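Local coordinates for glycoside hydrolase family 88 protein (PDB 4Q88), which is of unconfirmed function but is probably a hydrolase acting on glycosidic bonds of a carbohydrate substrate, at residues G255-S260 with S297-K302; S273-F278 with N305-T310; A82-T87 with A123-E128. One frame throughout, in Å; residues are numbered along the deposited sequence.

Interaction 1 of 3, residues G255-S260 with S297-K302; sequences GYWTRS and SPIVEK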
# COMPACT_ATOMS: atom_id res chain seq x y z
N GLY A 255 -6.05 19.63 -1.52
CA GLY A 255 -5.57 18.48 -2.31
C GLY A 255 -5.30 17.21 -1.49
O GLY A 255 -5.12 16.15 -2.06
N TYR A 256 -5.20 17.32 -0.16
CA TYR A 256 -5.04 16.13 0.65
C TYR A 256 -6.40 15.54 1.04
O TYR A 256 -7.46 16.16 0.77
CB TYR A 256 -4.22 16.42 1.86
CG TYR A 256 -4.79 17.54 2.76
CD1 TYR A 256 -5.82 17.29 3.66
CD2 TYR A 256 -4.25 18.84 2.74
CE1 TYR A 256 -6.32 18.29 4.48
CE2 TYR A 256 -4.76 19.84 3.57
CZ TYR A 256 -5.77 19.56 4.41
OH TYR A 256 -6.22 20.59 5.21
N TRP A 257 -6.36 14.35 1.65
CA TRP A 257 -7.51 13.76 2.29
C TRP A 257 -7.30 13.74 3.79
O TRP A 257 -6.17 13.47 4.26
CB TRP A 257 -7.73 12.34 1.78
CG TRP A 257 -8.30 12.30 0.38
CD1 TRP A 257 -9.61 12.06 0.05
CD2 TRP A 257 -7.59 12.40 -0.87
NE1 TRP A 257 -9.75 12.08 -1.31
CE2 TRP A 257 -8.55 12.30 -1.91
CE3 TRP A 257 -6.25 12.68 -1.22
CZ2 TRP A 257 -8.20 12.38 -3.27
CZ3 TRP A 257 -5.91 12.71 -2.57
CH2 TRP A 257 -6.88 12.59 -3.57
N THR A 258 -8.32 14.06 4.56
CA THR A 258 -8.23 13.97 6.03
C THR A 258 -8.35 12.55 6.57
O THR A 258 -8.97 11.66 5.93
CB THR A 258 -9.32 14.85 6.69
OG1 THR A 258 -10.62 14.52 6.18
CG2 THR A 258 -9.07 16.29 6.42
N ARG A 259 -7.83 12.32 7.76
CA ARG A 259 -7.76 11.00 8.32
C ARG A 259 -9.12 10.28 8.45
O ARG A 259 -9.18 9.07 8.27
CB ARG A 259 -7.07 11.07 9.67
CG ARG A 259 -5.55 11.34 9.58
CD ARG A 259 -5.06 11.79 10.95
NE ARG A 259 -5.33 13.20 11.14
CZ ARG A 259 -5.23 13.83 12.30
NH1 ARG A 259 -4.73 13.17 13.38
NH2 ARG A 259 -5.53 15.13 12.36
N SER A 260 -10.19 11.03 8.80
CA SER A 260 -11.55 10.55 8.68
C SER A 260 -12.10 11.17 7.42
O SER A 260 -12.30 12.41 7.35
CB SER A 260 -12.41 10.91 9.92
OG SER A 260 -13.66 10.28 9.83
N SER A 297 -7.79 14.01 -13.84
CA SER A 297 -6.52 14.79 -13.87
C SER A 297 -6.56 16.02 -12.88
O SER A 297 -5.62 16.26 -12.20
CB SER A 297 -6.03 15.09 -15.33
OG SER A 297 -5.63 13.90 -16.06
N PRO A 298 -7.68 16.71 -12.71
CA PRO A 298 -7.76 17.76 -11.67
C PRO A 298 -7.54 17.28 -10.22
O PRO A 298 -6.97 17.99 -9.37
CB PRO A 298 -9.18 18.31 -11.82
CG PRO A 298 -9.59 17.92 -13.19
CD PRO A 298 -8.90 16.65 -13.53
N ILE A 299 -8.03 16.08 -9.93
CA ILE A 299 -7.83 15.47 -8.60
C ILE A 299 -6.33 15.23 -8.38
O ILE A 299 -5.78 15.53 -7.31
CB ILE A 299 -8.61 14.13 -8.50
CG1 ILE A 299 -10.07 14.33 -8.83
CG2 ILE A 299 -8.41 13.43 -7.17
CD1 ILE A 299 -10.85 15.26 -7.93
N VAL A 300 -5.67 14.64 -9.39
CA VAL A 300 -4.26 14.33 -9.25
C VAL A 300 -3.42 15.60 -9.23
O VAL A 300 -2.41 15.65 -8.54
CB VAL A 300 -3.67 13.32 -10.29
CG1 VAL A 300 -4.39 11.99 -10.23
CG2 VAL A 300 -3.63 13.81 -11.70
N GLU A 301 -3.83 16.63 -9.95
CA GLU A 301 -3.02 17.88 -9.93
C GLU A 301 -3.02 18.49 -8.52
O GLU A 301 -1.98 18.86 -8.01
CB GLU A 301 -3.50 18.91 -10.96
CG GLU A 301 -3.29 18.47 -12.41
CD GLU A 301 -1.87 18.06 -12.76
OE1 GLU A 301 -0.91 18.72 -12.29
OE2 GLU A 301 -1.70 17.06 -13.51
N LYS A 302 -4.19 18.53 -7.88
CA LYS A 302 -4.29 19.08 -6.52
C LYS A 302 -3.54 18.23 -5.52
O LYS A 302 -2.88 18.75 -4.61
CB LYS A 302 -5.75 19.23 -6.10
CG LYS A 302 -6.54 20.22 -6.94
CD LYS A 302 -8.04 20.12 -6.64
CE LYS A 302 -8.84 21.21 -7.34
NZ LYS A 302 -9.01 20.99 -8.81
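Gly255 meets helix 293-311 backbone to backbone: its CA directs a C-H at the carbonyl of Lys302, with 3.5 Å between Gly255 CA and Lys302 O and an angle of 158° at the hydrogen. The backbone here is of glycine type, with a positive phi of 105°. Separately, the missing side chain lets the glycine sit against the helix, since a CB would run into Lys302 O; Gly255 CA is also 3.9 Å from Lys302 CB. Gln251 NE2 is hydrogen-bonded to both Gly255 O and Ile299 O, a polar bridge beside the weak C-H contact. After Tyr256, whose CB points away from the helix, Trp257 returns to it with the six-membered part of its indole. Ile299 CG2 comes up at the ring edge, close to the plane, 4.0 Å from Trp257 CH2, and the two side chains cross at about a right angle. At its polar side the indole is fixed by a hydrogen bond from NE1 to Ile247 O. Farther on, the loop folds on itself: Thr258 OG1 donates to Ser260 O at 2.9 Å, from above the carbonyl plane. The segment thus runs in the loop that leads from helix 233-249 to helix 272-287, packing its start on helix 293-311, while Trp257 also touches Phe282 of helix 272-287.

Interaction 2 of 3, residues S273-F278 with N305-T310; sequences SGTALF and NYLKTT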
# COMPACT_ATOMS: atom_id res chain seq x y z
N SER A 273 0.08 10.12 4.14
CA SER A 273 0.20 8.72 3.71
C SER A 273 -1.03 8.27 2.95
O SER A 273 -0.90 7.68 1.88
CB SER A 273 0.51 7.78 4.87
OG SER A 273 -0.49 7.81 5.88
N GLY A 274 -2.22 8.59 3.44
CA GLY A 274 -3.42 8.31 2.65
C GLY A 274 -3.41 9.01 1.30
O GLY A 274 -3.53 8.39 0.22
N THR A 275 -3.13 10.30 1.36
CA THR A 275 -3.03 11.12 0.17
C THR A 275 -2.09 10.51 -0.84
O THR A 275 -2.44 10.48 -2.02
CB THR A 275 -2.58 12.56 0.53
OG1 THR A 275 -3.52 13.11 1.48
CG2 THR A 275 -2.50 13.40 -0.64
N ALA A 276 -0.93 10.04 -0.40
CA ALA A 276 0.08 9.55 -1.39
C ALA A 276 -0.39 8.25 -2.03
O ALA A 276 -0.25 8.04 -3.25
CB ALA A 276 1.42 9.32 -0.69
N LEU A 277 -0.99 7.37 -1.23
CA LEU A 277 -1.56 6.12 -1.76
C LEU A 277 -2.67 6.37 -2.76
O LEU A 277 -2.74 5.73 -3.84
CB LEU A 277 -2.01 5.21 -0.65
CG LEU A 277 -0.85 4.70 0.24
CD1 LEU A 277 -1.43 4.25 1.56
CD2 LEU A 277 -0.10 3.60 -0.46
N PHE A 278 -3.54 7.31 -2.43
CA PHE A 278 -4.62 7.69 -3.37
C PHE A 278 -4.02 8.25 -4.67
O PHE A 278 -4.46 7.94 -5.76
CB PHE A 278 -5.55 8.71 -2.79
CG PHE A 278 -6.38 8.20 -1.60
CD1 PHE A 278 -6.99 6.97 -1.63
CD2 PHE A 278 -6.60 9.02 -0.52
CE1 PHE A 278 -7.80 6.54 -0.60
CE2 PHE A 278 -7.37 8.59 0.55
CZ PHE A 278 -7.96 7.33 0.52
N ASN A 305 0.26 18.39 -6.14
CA ASN A 305 0.74 19.71 -5.71
C ASN A 305 0.89 19.77 -4.18
O ASN A 305 1.90 20.27 -3.66
CB ASN A 305 -0.16 20.84 -6.21
CG ASN A 305 0.34 22.19 -5.74
OD1 ASN A 305 1.43 22.62 -6.13
ND2 ASN A 305 -0.38 22.81 -4.83
N TYR A 306 -0.07 19.18 -3.47
CA TYR A 306 0.07 19.06 -2.00
C TYR A 306 1.31 18.25 -1.61
O TYR A 306 2.09 18.64 -0.72
CB TYR A 306 -1.18 18.41 -1.36
CG TYR A 306 -0.84 17.87 0.02
CD1 TYR A 306 -0.89 18.69 1.12
CD2 TYR A 306 -0.46 16.54 0.21
CE1 TYR A 306 -0.58 18.21 2.38
CE2 TYR A 306 -0.11 16.05 1.46
CZ TYR A 306 -0.19 16.90 2.54
OH TYR A 306 0.17 16.46 3.77
N LEU A 307 1.50 17.10 -2.26
CA LEU A 307 2.61 16.23 -1.92
C LEU A 307 3.96 16.96 -2.16
O LEU A 307 4.88 16.81 -1.35
CB LEU A 307 2.60 14.95 -2.73
CG LEU A 307 1.43 14.00 -2.32
CD1 LEU A 307 1.31 12.84 -3.27
CD2 LEU A 307 1.65 13.50 -0.91
N LYS A 308 4.05 17.65 -3.29
CA LYS A 308 5.33 18.26 -3.76
C LYS A 308 5.63 19.51 -2.95
O LYS A 308 6.80 19.81 -2.69
CB LYS A 308 5.22 18.59 -5.24
CG LYS A 308 6.32 19.42 -5.86
CD LYS A 308 5.95 19.85 -7.27
CE LYS A 308 7.19 20.16 -8.09
NZ LYS A 308 6.83 20.66 -9.45
N THR A 309 4.60 20.24 -2.56
CA THR A 309 4.74 21.58 -1.95
C THR A 309 4.70 21.56 -0.44
O THR A 309 5.38 22.36 0.22
CB THR A 309 3.61 22.54 -2.41
OG1 THR A 309 3.55 22.58 -3.83
CG2 THR A 309 3.85 23.96 -1.88
N THR A 310 3.87 20.69 0.13
CA THR A 310 3.66 20.65 1.57
C THR A 310 4.28 19.43 2.26
O THR A 310 4.95 19.57 3.28
CB THR A 310 2.16 20.77 1.88
OG1 THR A 310 1.67 22.02 1.36
CG2 THR A 310 1.88 20.69 3.36
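With chi1 near -57°, Thr275 sets its CG2 anti to the backbone N and faces this methyl to Tyr306, while OG1 lies beside the N and is hydrogen-bonded to Glu271 O one turn back. Tyr306 has its CG anti to the backbone N as well (chi1 161°), which carries the ring out from helix 293-311 to the threonine. The methyl comes in obliquely to that ring, with Thr275 CG2 3.8 Å from Tyr306 CD2, and the two side chains cross at about a right angle. Leu307, next in sequence, spreads its fork over helix 272-287. Its CD1 approaches the backbone itself, 4.0 Å from Ala276 CA. The other branch is shared: Leu307 CD2 is 4.2 Å from Ala276 CB and equally far from Thr275 CG2. The CA atoms of Ala276 and Leu307 are 7.2 Å apart, with only a methyl on the Ala276 side; the axes of the two short helical segments pass at 10.5 Å and their directions differ by 132°. Helix 341-358 completes the core here, with Ala346 against Ala276, and Phe347 and Ala350 against Leu307. Such helix-on-helix packing is consistent with the (alpha/alpha)6 barrel of the six-hairpin clan. Both hydroxyls are hydrogen-bonded outside the contact, Tyr306 OH to Thr272 OG1. No hydrogen bond joins the two segments, so this buried meeting of helices is apolar and rests on methyl groups and the tyrosine ring.

Interaction 3 of 3, residues A82-T87 with A123-E128; sequences AEWRST and AREVME. With EDO (1,2-ethanediol), chain D.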
# COMPACT_ATOMS: atom_id res chain seq x y z
N ALA A 82 2.26 -25.62 13.67
CA ALA A 82 1.27 -25.75 14.71
C ALA A 82 1.13 -24.47 15.54
O ALA A 82 0.10 -24.27 16.17
CB ALA A 82 1.59 -26.90 15.63
N GLU A 83 2.17 -23.64 15.63
CA GLU A 83 2.06 -22.40 16.43
C GLU A 83 1.79 -21.13 15.61
O GLU A 83 1.70 -20.01 16.17
CB GLU A 83 3.30 -22.14 17.27
CG GLU A 83 4.48 -21.54 16.55
CD GLU A 83 5.70 -21.38 17.43
OE1 GLU A 83 5.52 -21.31 18.67
OE2 GLU A 83 6.82 -21.25 16.88
N TRP A 84 1.71 -21.26 14.29
CA TRP A 84 1.58 -20.07 13.44
C TRP A 84 0.27 -19.31 13.72
O TRP A 84 -0.80 -19.91 13.88
CB TRP A 84 1.66 -20.43 11.94
CG TRP A 84 3.01 -20.82 11.50
CD1 TRP A 84 4.14 -20.96 12.29
CD2 TRP A 84 3.44 -21.08 10.16
NE1 TRP A 84 5.21 -21.32 11.52
CE2 TRP A 84 4.81 -21.43 10.22
CE3 TRP A 84 2.79 -21.09 8.93
CZ2 TRP A 84 5.56 -21.72 9.07
CZ3 TRP A 84 3.52 -21.41 7.79
CH2 TRP A 84 4.89 -21.72 7.87
N ARG A 85 0.41 -18.01 13.86
CA ARG A 85 -0.72 -17.12 14.15
C ARG A 85 -0.94 -16.13 13.04
O ARG A 85 -0.03 -15.83 12.25
CB ARG A 85 -0.47 -16.37 15.44
CG ARG A 85 -0.31 -17.27 16.63
CD ARG A 85 -0.52 -16.49 17.91
NE ARG A 85 -0.86 -17.45 18.95
CZ ARG A 85 -1.77 -17.25 19.89
NH1 ARG A 85 -2.43 -16.10 19.98
NH2 ARG A 85 -2.00 -18.23 20.76
N SER A 86 -2.18 -15.64 12.97
CA SER A 86 -2.60 -14.69 11.95
C SER A 86 -3.21 -13.39 12.48
O SER A 86 -3.73 -12.60 11.68
CB SER A 86 -3.62 -15.36 11.04
OG SER A 86 -4.77 -15.71 11.77
N THR A 87 -3.14 -13.14 13.78
CA THR A 87 -3.52 -11.86 14.35
C THR A 87 -2.27 -11.01 14.58
O THR A 87 -1.18 -11.45 14.24
CB THR A 87 -4.27 -12.07 15.66
OG1 THR A 87 -3.44 -12.84 16.54
CG2 THR A 87 -5.58 -12.85 15.41
N ALA A 123 8.34 -17.67 1.01
CA ALA A 123 7.05 -17.14 0.50
C ALA A 123 6.13 -18.26 0.03
O ALA A 123 4.96 -18.24 0.36
CB ALA A 123 7.27 -16.19 -0.64
N ARG A 124 6.65 -19.19 -0.78
CA ARG A 124 5.84 -20.32 -1.25
C ARG A 124 5.41 -21.19 -0.09
O ARG A 124 4.26 -21.59 -0.01
CB ARG A 124 6.60 -21.16 -2.28
CG ARG A 124 6.77 -20.54 -3.65
CD ARG A 124 7.30 -21.59 -4.64
NE ARG A 124 6.36 -22.70 -4.61
CZ ARG A 124 6.61 -23.95 -4.97
NH1 ARG A 124 7.78 -24.31 -5.49
NH2 ARG A 124 5.66 -24.85 -4.80
N GLU A 125 6.32 -21.50 0.83
CA GLU A 125 5.97 -22.34 1.97
C GLU A 125 4.81 -21.74 2.76
O GLU A 125 3.82 -22.41 3.07
CB GLU A 125 7.17 -22.49 2.91
CG GLU A 125 6.77 -23.27 4.16
CD GLU A 125 7.81 -23.26 5.26
OE1 GLU A 125 8.81 -22.48 5.25
OE2 GLU A 125 7.58 -24.07 6.19
N VAL A 126 4.95 -20.46 3.08
CA VAL A 126 3.95 -19.80 3.92
C VAL A 126 2.63 -19.62 3.17
O VAL A 126 1.57 -19.96 3.71
CB VAL A 126 4.47 -18.43 4.41
CG1 VAL A 126 3.32 -17.64 5.07
CG2 VAL A 126 5.67 -18.65 5.34
N MSE A 127 2.65 -19.11 1.95
CA MSE A 127 1.36 -18.78 1.29
C MSE A 127 0.64 -20.03 0.83
O MSE A 127 -0.58 -20.11 0.92
CB MSE A 127 1.54 -17.87 0.11
CG MSE A 127 2.17 -16.51 0.40
SE MSE A 127 1.44 -15.57 1.93
CE MSE A 127 -0.40 -15.28 1.37
N GLU A 128 1.41 -21.04 0.39
CA GLU A 128 0.84 -22.33 0.02
C GLU A 128 0.26 -23.07 1.21
O GLU A 128 -0.82 -23.65 1.10
CB GLU A 128 1.77 -23.13 -0.88
CG GLU A 128 1.95 -22.41 -2.20
CD GLU A 128 3.18 -22.79 -3.01
OE1 GLU A 128 3.73 -23.89 -2.82
OE2 GLU A 128 3.63 -21.99 -3.87
C1 EDO D . -4.00 -16.64 15.25
O1 EDO D . -4.82 -17.47 14.44
C2 EDO D . -4.66 -16.36 16.61
O2 EDO D . -3.87 -15.37 17.32
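Trp84 follows a short 3-10 turn in an extended loop conformation, and its CA stays 9.8 Å from the CA of Val126 on helix 117-132, so side chains, chiefly the indole, span the distance. Trp84 reaches with the far corner of its six-membered ring, and one atom does the touching. That corner takes up two different neighbours: Trp84 CH2 is 3.9 Å from Glu125 OE2 and 4.1 Å from Val126 CG2. The Glu125 chain stands with CG anti to the backbone N (chi1 175°) and runs extended beyond it, which brings OE2 obliquely to the ring corner, the carboxylate and ring planes 61° apart. The same oxygen is in a salt bridge with Lys81, while Glu125 OE1 pairs with Arg122. Val126 is buried and also packs against Val95 and Phe104. Within the helix, one turn apart, Arg124 grips Glu128 side-on: Arg124 NE to Glu128 OE2 is 2.9 Å and nearly straight at 173°, and Arg124 NH2 to Glu128 OE1 is also 2.9 Å. Tyr164 OH adds a second partner at Glu128 OE2. At the end of the loop, a 1,2-ethanediol probably taken from the crystallisation liquor shares a hydrogen bond with Thr87, whose OG1 is 2.7 Å from its O2. The join of loop and helix is therefore mixed, an indole corner packed against a valine methyl and near a carboxylate whose charge is probably balanced by Lys81 and Arg122.

Interactions 1 and 2 are neighbours, their centres 7 Å apart, and both use helix 293-311, at 297-302 and, about two turns on, at 305-310; along the chain their segments alternate. They touch directly. Trp257 N probably donates to Thr275 OG1 at 3.1 Å, Trp257 CD2 lies 3.5 Å from Phe278 CD2, and the rings of Tyr256 and Tyr306 meet edge-to-face. Loop 255-260 is thereby packed against both helices of interaction 2. Interaction 3 stands apart, across the centre of the chain, its centre about 37 Å from that of interaction 1 and about 34 Å from that of interaction 2. The 1,2-ethanediol lies there, by Thr87, and marks no active site.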